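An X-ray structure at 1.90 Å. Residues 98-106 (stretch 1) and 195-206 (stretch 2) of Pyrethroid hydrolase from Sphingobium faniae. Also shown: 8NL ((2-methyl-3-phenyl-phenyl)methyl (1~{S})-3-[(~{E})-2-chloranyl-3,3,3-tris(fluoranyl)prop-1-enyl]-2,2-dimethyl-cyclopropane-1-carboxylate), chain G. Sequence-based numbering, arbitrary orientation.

Stretch 1, residues 98-106: LIYLTAVLT
Stretch 2, residues 195-206: LYIEALDDVVLP

This contact is a pairing of two neighbouring parallel β-strands, extended beyond their C-terminal ends by side-chain hydrogen bonds from Tyr196 and Thr102. Strand 98-101 and strand 195-199 run in the same direction, 17° apart, and their axes come within 4.6 Å. Both begin earlier in the chain. The register pairs Ile99 with Leu195, Tyr100 with Tyr196 and Leu101 with Ile197, at CA-CA distances of 4.8, 4.6 and 4.8 Å.

Four backbone hydrogen bonds fix this register. Leu195 N donates to Leu98 O at 2.8 Å, and Tyr100 N donates to Leu195 O at 2.7 Å. Ile197 N then donates to Tyr100 O at 2.9 Å, and Thr102 N to Ile197 O at 2.9 Å. Leu195 and Ile197 each use both N and O, the usual parallel pattern. Two CA-H...O contacts supplement it: Ile99 CA to Leu195 O at 3.3 Å, and Tyr196 CA to Tyr100 O at 3.4 Å.

Ile99, Leu101, Leu195 and Ile197 share one face of the sheet. Ile99 is m,t (-58°, 180°), Leu101 t,p (174°, 56°), Leu195 t,p (164°, 66°) and Ile197 m,t (-55°, -173°). Their packing is apolar. Leu101 CD1 lies 3.7 Å from Ile197 CG2, Ile99 CG2 lies 4.0 Å from Ile197 CD1, and Ile99 CG1 lies 4.4 Å from Leu195 CD2. Ile197 therefore touches both Ile99 and Leu101.

The two tyrosines occupy the other face. Tyr100 has chi1 -64° (m) and chi2 82°, and its end leads away from stretch 2. Tyr196 has chi1 -158° (t) and chi2 -82°, and its end comes nearer to stretch 1. Tyr100 CB is 3.6 Å from Tyr196 CD2. Tyr100 O lies over one face of the Tyr196 ring. Tyr196 OH donates to Ala103 O at 2.8 Å, so this side chain reaches past the end of the strand. Leu105 CB sits at the ring edge, 4.1 Å from Tyr196 CE2.

Thr102 follows the first strand. Its phi/psi of 31/58 is left-handed, in contrast to the extended values before it. Ala103 returns to -118/163. Thr102 has chi1 -173° (t), and its OG1 donates to Asp202 OD2 at 3.0 Å. Thr102 CB is 3.9 Å from Ala199 CB.

A type I turn from Ala199 to Asp202 follows the second strand. Leu200 has phi/psi -60/-34 and Asp201 -105/23. Asp202 N donates to Ala199 O at 3.3 Å. The Asp202 side chain (chi1 -164°, t; chi2 -25°) also accepts at OD1 from Leu205 N, 3.1 Å, and weakly from Val204 N, 2.8 Å. It thus links Thr102 to the following loop. Leu205 (178°, 67°; t,p) points toward stretch 1, with CD2 3.4 Å from Thr102 O. Pro206 is the N-cap residue of a helix.

The ligand 8NL meets both stretches: C15 is 3.7 Å from Val204 CG1, and C18 is 3.9 Å from Val104 CG2.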

ATOM      1  N   LEU A  98      -8.989   3.583  -7.145  1.00 18.08           N
ATOM      2  CA  LEU A  98      -8.057   3.456  -6.023  1.00 22.16           C
ATOM      3  C   LEU A  98      -8.384   2.212  -5.210  1.00 19.45           C
ATOM      4  O   LEU A  98      -9.521   2.030  -4.770  1.00 22.82           O
ATOM      5  CB  LEU A  98      -8.107   4.692  -5.113  1.00 18.52           C
ATOM      6  CG  LEU A  98      -7.574   5.988  -5.734  1.00 20.70           C
ATOM      7  CD1 LEU A  98      -7.827   7.167  -4.807  1.00 19.31           C
ATOM      8  CD2 LEU A  98      -6.078   5.892  -6.075  1.00 23.61           C
ATOM      9  N   ILE A  99      -7.385   1.374  -4.981  1.00 18.03           N
ATOM     10  CA  ILE A  99      -7.562   0.163  -4.201  1.00 13.10           C
ATOM     11  C   ILE A  99      -6.661   0.232  -2.978  1.00 18.82           C
ATOM     12  O   ILE A  99      -5.434   0.286  -3.119  1.00 20.24           O
ATOM     13  CB  ILE A  99      -7.227  -1.081  -5.027  1.00 18.90           C
ATOM     14  CG1 ILE A  99      -8.091  -1.157  -6.290  1.00 16.67           C
ATOM     15  CG2 ILE A  99      -7.423  -2.327  -4.187  1.00 18.30           C
ATOM     16  CD1 ILE A  99      -7.768  -2.361  -7.096  1.00 19.35           C
ATOM     17  N   TYR A 100      -7.253   0.155  -1.789  1.00 20.15           N
ATOM     18  CA  TYR A 100      -6.519   0.175  -0.522  1.00 19.02           C
ATOM     19  C   TYR A 100      -6.530  -1.232   0.073  1.00 15.52           C
ATOM     20  O   TYR A 100      -7.546  -1.671   0.626  1.00 21.78           O
ATOM     21  CB  TYR A 100      -7.119   1.200   0.447  1.00 17.51           C
ATOM     22  CG  TYR A 100      -7.035   2.626  -0.020  1.00 16.14           C
ATOM     23  CD1 TYR A 100      -7.963   3.143  -0.918  1.00 21.39           C
ATOM     24  CD2 TYR A 100      -6.028   3.452   0.413  1.00 18.51           C
ATOM     25  CE1 TYR A 100      -7.915   4.442  -1.346  1.00 15.52           C
ATOM     26  CE2 TYR A 100      -5.954   4.749  -0.018  1.00 20.19           C
ATOM     27  CZ  TYR A 100      -6.894   5.243  -0.914  1.00 23.57           C
ATOM     28  OH  TYR A 100      -6.837   6.559  -1.324  1.00 19.69           O
ATOM     29  N   LEU A 101      -5.398  -1.922  -0.000  1.00 16.10           N
ATOM     30  CA  LEU A 101      -5.266  -3.311   0.438  1.00 16.88           C
ATOM     31  C   LEU A 101      -4.663  -3.337   1.839  1.00 18.90           C
ATOM     32  O   LEU A 101      -3.435  -3.279   2.001  1.00 21.13           O
ATOM     33  CB  LEU A 101      -4.428  -4.118  -0.562  1.00 14.54           C
ATOM     34  CG  LEU A 101      -4.079  -5.557  -0.173  1.00 17.49           C
ATOM     35  CD1 LEU A 101      -5.316  -6.421   0.156  1.00 14.68           C
ATOM     36  CD2 LEU A 101      -3.242  -6.209  -1.260  1.00 20.11           C
ATOM     37  N   THR A 102      -5.539  -3.539   2.836  1.00 22.65           N
ATOM     38  CA  THR A 102      -5.283  -3.372   4.269  1.00 16.86           C
ATOM     39  C   THR A 102      -4.255  -2.259   4.394  1.00 18.31           C
ATOM     40  O   THR A 102      -3.140  -2.442   4.905  1.00 21.09           O
ATOM     41  CB  THR A 102      -4.925  -4.722   4.932  1.00 21.71           C
ATOM     42  OG1 THR A 102      -4.834  -4.570   6.356  1.00 21.43           O
ATOM     43  CG2 THR A 102      -3.627  -5.373   4.367  1.00 20.39           C
ATOM     44  N   ALA A 103      -4.626  -1.104   3.850  1.00 15.51           N
ATOM     45  CA  ALA A 103      -3.723  -0.001   3.565  1.00 18.36           C
ATOM     46  C   ALA A 103      -4.122   1.226   4.369  1.00 18.65           C
ATOM     47  O   ALA A 103      -5.235   1.319   4.872  1.00 14.90           O
ATOM     48  CB  ALA A 103      -3.720   0.357   2.063  1.00 17.21           C
ATOM     49  N   VAL A 104      -3.195   2.178   4.468  1.00 24.88           N
ATOM     50  CA  VAL A 104      -3.463   3.424   5.180  1.00 20.35           C
ATOM     51  C   VAL A 104      -4.380   4.261   4.291  1.00 16.12           C
ATOM     52  O   VAL A 104      -3.985   4.715   3.213  1.00 17.60           O
ATOM     53  CB  VAL A 104      -2.159   4.168   5.525  1.00 17.46           C
ATOM     54  CG1 VAL A 104      -2.462   5.454   6.262  1.00 21.06           C
ATOM     55  CG2 VAL A 104      -1.266   3.302   6.365  1.00 27.43           C
ATOM     56  N   LEU A 105      -5.607   4.481   4.753  1.00 18.94           N
ATOM     57  CA  LEU A 105      -6.605   5.295   4.070  1.00 16.18           C
ATOM     58  C   LEU A 105      -6.929   6.428   5.030  1.00 18.43           C
ATOM     59  O   LEU A 105      -7.573   6.220   6.060  1.00 16.21           O
ATOM     60  CB  LEU A 105      -7.858   4.491   3.729  1.00 20.54           C
ATOM     61  CG  LEU A 105      -9.006   5.361   3.235  1.00 25.11           C
ATOM     62  CD1 LEU A 105      -8.658   5.916   1.843  1.00 18.57           C
ATOM     63  CD2 LEU A 105     -10.344   4.604   3.253  1.00 20.58           C
ATOM     64  N   THR A 106      -6.379   7.599   4.765  1.00 21.44           N
ATOM     65  CA  THR A 106      -6.610   8.729   5.637  1.00 19.40           C
ATOM     66  C   THR A 106      -7.432   9.768   4.909  1.00 20.45           C
ATOM     67  O   THR A 106      -7.385   9.891   3.680  1.00 20.72           O
ATOM     68  CB  THR A 106      -5.295   9.323   6.192  1.00 16.76           C
ATOM     69  OG1 THR A 106      -4.455   9.811   5.137  1.00 21.40           O
ATOM     70  CG2 THR A 106      -4.584   8.261   6.888  1.00 18.17           C
ATOM     71  N   LEU A 195     -11.896   1.526  -3.403  1.00 18.80           N
ATOM     72  CA  LEU A 195     -12.167   0.200  -2.865  1.00 19.56           C
ATOM     73  C   LEU A 195     -11.171  -0.105  -1.755  1.00 19.52           C
ATOM     74  O   LEU A 195      -9.957   0.101  -1.928  1.00 18.35           O
ATOM     75  CB  LEU A 195     -12.103  -0.858  -3.977  1.00 21.93           C
ATOM     76  CG  LEU A 195     -11.994  -2.325  -3.588  1.00 16.83           C
ATOM     77  CD1 LEU A 195     -13.263  -2.745  -2.876  1.00 23.71           C
ATOM     78  CD2 LEU A 195     -11.785  -3.160  -4.855  1.00 22.00           C
ATOM     79  N   TYR A 196     -11.686  -0.579  -0.618  1.00 16.02           N
ATOM     80  CA  TYR A 196     -10.876  -1.097   0.473  1.00 20.42           C
ATOM     81  C   TYR A 196     -11.003  -2.617   0.510  1.00 19.43           C
ATOM     82  O   TYR A 196     -12.104  -3.148   0.657  1.00 20.48           O
ATOM     83  CB  TYR A 196     -11.302  -0.511   1.824  1.00 19.63           C
ATOM     84  CG  TYR A 196     -10.200  -0.576   2.873  1.00 21.66           C
ATOM     85  CD1 TYR A 196      -9.963  -1.728   3.600  1.00 16.89           C
ATOM     86  CD2 TYR A 196      -9.382   0.515   3.098  1.00 20.23           C
ATOM     87  CE1 TYR A 196      -8.938  -1.775   4.552  1.00 23.67           C
ATOM     88  CE2 TYR A 196      -8.366   0.474   4.034  1.00 19.68           C
ATOM     89  CZ  TYR A 196      -8.143  -0.660   4.751  1.00 18.94           C
ATOM     90  OH  TYR A 196      -7.111  -0.658   5.662  1.00 23.11           O
ATOM     91  N   ILE A 197      -9.880  -3.312   0.401  1.00 20.37           N
ATOM     92  CA  ILE A 197      -9.834  -4.761   0.585  1.00 16.45           C
ATOM     93  C   ILE A 197      -9.281  -5.004   1.974  1.00 22.44           C
ATOM     94  O   ILE A 197      -8.089  -4.775   2.210  1.00 19.02           O
ATOM     95  CB  ILE A 197      -8.971  -5.461  -0.479  1.00 16.81           C
ATOM     96  CG1 ILE A 197      -9.449  -5.105  -1.886  1.00 21.95           C
ATOM     97  CG2 ILE A 197      -8.986  -6.978  -0.256  1.00 13.22           C
ATOM     98  CD1 ILE A 197      -8.761  -5.894  -2.985  1.00 20.28           C
ATOM     99  N   GLU A 198     -10.153  -5.432   2.895  1.00 19.09           N
ATOM    100  CA  GLU A 198      -9.757  -5.729   4.257  1.00 19.88           C
ATOM    101  C   GLU A 198      -9.113  -7.100   4.293  1.00 21.34           C
ATOM    102  O   GLU A 198      -9.548  -8.025   3.600  1.00 16.44           O
ATOM    103  CB  GLU A 198     -10.956  -5.766   5.228  1.00 18.43           C
ATOM    104  CG  GLU A 198     -11.978  -4.679   5.148  1.00 21.66           C
ATOM    105  CD  GLU A 198     -13.200  -4.977   6.054  1.00 20.29           C
ATOM    106  OE1 GLU A 198     -13.682  -6.131   6.086  1.00 23.53           O
ATOM    107  OE2 GLU A 198     -13.673  -4.064   6.738  1.00 25.37           O
ATOM    108  N   ALA A 199      -8.115  -7.234   5.150  1.00 20.40           N
ATOM    109  CA  ALA A 199      -7.522  -8.513   5.538  1.00 18.55           C
ATOM    110  C   ALA A 199      -8.036  -8.808   6.946  1.00 21.12           C
ATOM    111  O   ALA A 199      -7.622  -8.143   7.901  1.00 14.54           O
ATOM    112  CB  ALA A 199      -5.999  -8.435   5.486  1.00 18.16           C
ATOM    113  N   LEU A 200      -8.999  -9.743   7.058  1.00 19.39           N
ATOM    114  CA  LEU A 200      -9.735  -9.932   8.310  1.00 19.96           C
ATOM    115  C   LEU A 200      -8.842 -10.314   9.494  1.00 23.03           C
ATOM    116  O   LEU A 200      -9.144  -9.940  10.639  1.00 20.66           O
ATOM    117  CB  LEU A 200     -10.820 -10.974   8.122  1.00 18.14           C
ATOM    118  CG  LEU A 200     -11.881 -10.495   7.127  1.00 25.94           C
ATOM    119  CD1 LEU A 200     -12.864 -11.613   6.753  1.00 21.25           C
ATOM    120  CD2 LEU A 200     -12.615  -9.310   7.725  1.00 19.08           C
ATOM    121  N   ASP A 201      -7.769 -11.077   9.269  1.00 20.43           N
ATOM    122  CA  ASP A 201      -6.962 -11.565  10.384  1.00 19.42           C
ATOM    123  C   ASP A 201      -5.636 -10.823  10.517  1.00 19.10           C
ATOM    124  O   ASP A 201      -4.678 -11.374  11.057  1.00 18.36           O
ATOM    125  CB  ASP A 201      -6.721 -13.072  10.286  1.00 19.20           C
ATOM    126  CG  ASP A 201      -8.024 -13.873  10.230  1.00 25.35           C
ATOM    127  OD1 ASP A 201      -9.092 -13.279  10.501  1.00 22.59           O
ATOM    128  OD2 ASP A 201      -7.990 -15.103   9.957  1.00 25.69           O
ATOM    129  N   ASP A 202      -5.554  -9.613   9.995  1.00 21.25           N
ATOM    130  CA  ASP A 202      -4.338  -8.830  10.104  1.00 20.28           C
ATOM    131  C   ASP A 202      -4.091  -8.415  11.569  1.00 23.42           C
ATOM    132  O   ASP A 202      -5.002  -7.936  12.257  1.00 16.35           O
ATOM    133  CB  ASP A 202      -4.436  -7.621   9.167  1.00 18.72           C
ATOM    134  CG  ASP A 202      -3.076  -6.947   8.917  1.00 22.05           C
ATOM    135  OD1 ASP A 202      -2.158  -7.064   9.774  1.00 22.64           O
ATOM    136  OD2 ASP A 202      -2.910  -6.335   7.840  1.00 22.25           O
ATOM    137  N   VAL A 203      -2.872  -8.649  12.063  1.00 20.48           N
ATOM    138  CA  VAL A 203      -2.478  -8.199  13.397  1.00 23.36           C
ATOM    139  C   VAL A 203      -1.493  -7.038  13.372  1.00 22.85           C
ATOM    140  O   VAL A 203      -1.266  -6.415  14.430  1.00 21.63           O
ATOM    141  CB  VAL A 203      -1.910  -9.349  14.255  1.00 23.37           C
ATOM    142  CG1 VAL A 203      -2.966 -10.441  14.475  1.00 27.59           C
ATOM    143  CG2 VAL A 203      -0.599  -9.887  13.679  1.00 25.24           C
ATOM    144  N   VAL A 204      -0.896  -6.735  12.224  1.00 19.75           N
ATOM    145  CA  VAL A 204      -0.146  -5.494  12.052  1.00 21.44           C
ATOM    146  C   VAL A 204      -1.110  -4.317  12.072  1.00 24.60           C
ATOM    147  O   VAL A 204      -1.078  -3.459  12.966  1.00 15.77           O
ATOM    148  CB  VAL A 204       0.628  -5.552  10.722  1.00 24.48           C
ATOM    149  CG1 VAL A 204       1.329  -4.239  10.389  1.00 23.86           C
ATOM    150  CG2 VAL A 204       1.584  -6.724  10.722  1.00 20.89           C
ATOM    151  N   LEU A 205      -2.066  -4.341  11.154  1.00 18.16           N
ATOM    152  CA  LEU A 205      -3.111  -3.340  11.057  1.00 20.32           C
ATOM    153  C   LEU A 205      -4.443  -4.020  11.372  1.00 17.83           C
ATOM    154  O   LEU A 205      -5.026  -4.676  10.494  1.00 18.31           O
ATOM    155  CB  LEU A 205      -3.126  -2.731   9.660  1.00 21.05           C
ATOM    156  CG  LEU A 205      -4.207  -1.691   9.400  1.00 20.17           C
ATOM    157  CD1 LEU A 205      -3.911  -0.498  10.225  1.00 15.48           C
ATOM    158  CD2 LEU A 205      -4.191  -1.343   7.952  1.00 18.49           C
ATOM    159  N   PRO A 206      -4.927  -3.938  12.613  1.00 15.89           N
ATOM    160  CA  PRO A 206      -6.099  -4.727  13.028  1.00 19.59           C
ATOM    161  C   PRO A 206      -7.360  -4.336  12.261  1.00 14.87           C
ATOM    162  O   PRO A 206      -7.497  -3.213  11.771  1.00 20.05           O
ATOM    163  CB  PRO A 206      -6.229  -4.402  14.527  1.00 20.84           C
ATOM    164  CG  PRO A 206      -4.853  -3.896  14.923  1.00 17.59           C
ATOM    165  CD  PRO A 206      -4.315  -3.199  13.732  1.00 19.12           C
TER
HETATM  166  C   8NL G 301       7.388  -4.141   7.102  1.00 19.02           C
HETATM  167  C8  8NL G 301      10.021  -7.152   6.422  1.00 19.77           C
HETATM  168  C9  8NL G 301      11.277  -7.395   6.971  1.00 20.80           C
HETATM  169  C10 8NL G 301      11.462  -7.339   8.346  1.00 20.64           C
HETATM  170  C11 8NL G 301      10.346  -7.037   9.123  1.00 26.29           C
HETATM  171  C12 8NL G 301       9.095  -6.800   8.553  1.00 16.22           C
HETATM  172  C13 8NL G 301       4.789  -3.995   5.527  1.00 20.51           C
HETATM  173  O   8NL G 301       4.282  -3.342   6.715  1.00 26.62           O
HETATM  174 CL   8NL G 301       3.463   1.113  12.242  1.00 67.16          CL
HETATM  175  C21 8NL G 301       3.726   0.455  10.625  1.00 36.44           C
HETATM  176  C22 8NL G 301       5.146   0.127  10.229  1.00 35.78           C
HETATM  177  F2  8NL G 301       5.284  -1.187  10.244  1.00 35.82           F
HETATM  178  F1  8NL G 301       5.479   0.603   9.044  1.00 42.35           F
HETATM  179  F   8NL G 301       5.940   0.674  11.126  1.00 31.88           F
HETATM  180  C20 8NL G 301       2.684   0.217   9.828  1.00 29.03           C
HETATM  181  C16 8NL G 301       2.870  -0.317   8.424  1.00 32.58           C
HETATM  182  C17 8NL G 301       1.491  -0.777   7.962  1.00 26.84           C
HETATM  183  C18 8NL G 301       1.342   0.471   7.104  1.00 31.23           C
HETATM  184  C19 8NL G 301       0.466  -0.892   9.102  1.00 27.14           C
HETATM  185  C15 8NL G 301       2.682  -1.776   8.018  1.00 32.19           C
HETATM  186  C14 8NL G 301       3.498  -2.073   6.757  1.00 26.42           C
HETATM  187  O1  8NL G 301       3.548  -1.249   5.841  1.00 24.06           O
HETATM  188  C2  8NL G 301       5.656  -5.254   5.692  1.00 21.85           C
HETATM  189  C3  8NL G 301       5.203  -6.390   5.033  1.00 21.87           C
HETATM  190  C4  8NL G 301       5.887  -7.603   5.091  1.00 17.32           C
HETATM  191  C5  8NL G 301       7.087  -7.693   5.791  1.00 20.19           C
HETATM  192  C6  8NL G 301       7.591  -6.591   6.472  1.00 21.04           C
HETATM  193  C1  8NL G 301       6.875  -5.361   6.409  1.00 20.50           C
HETATM  194  C7  8NL G 301       8.911  -6.835   7.185  1.00 18.30           C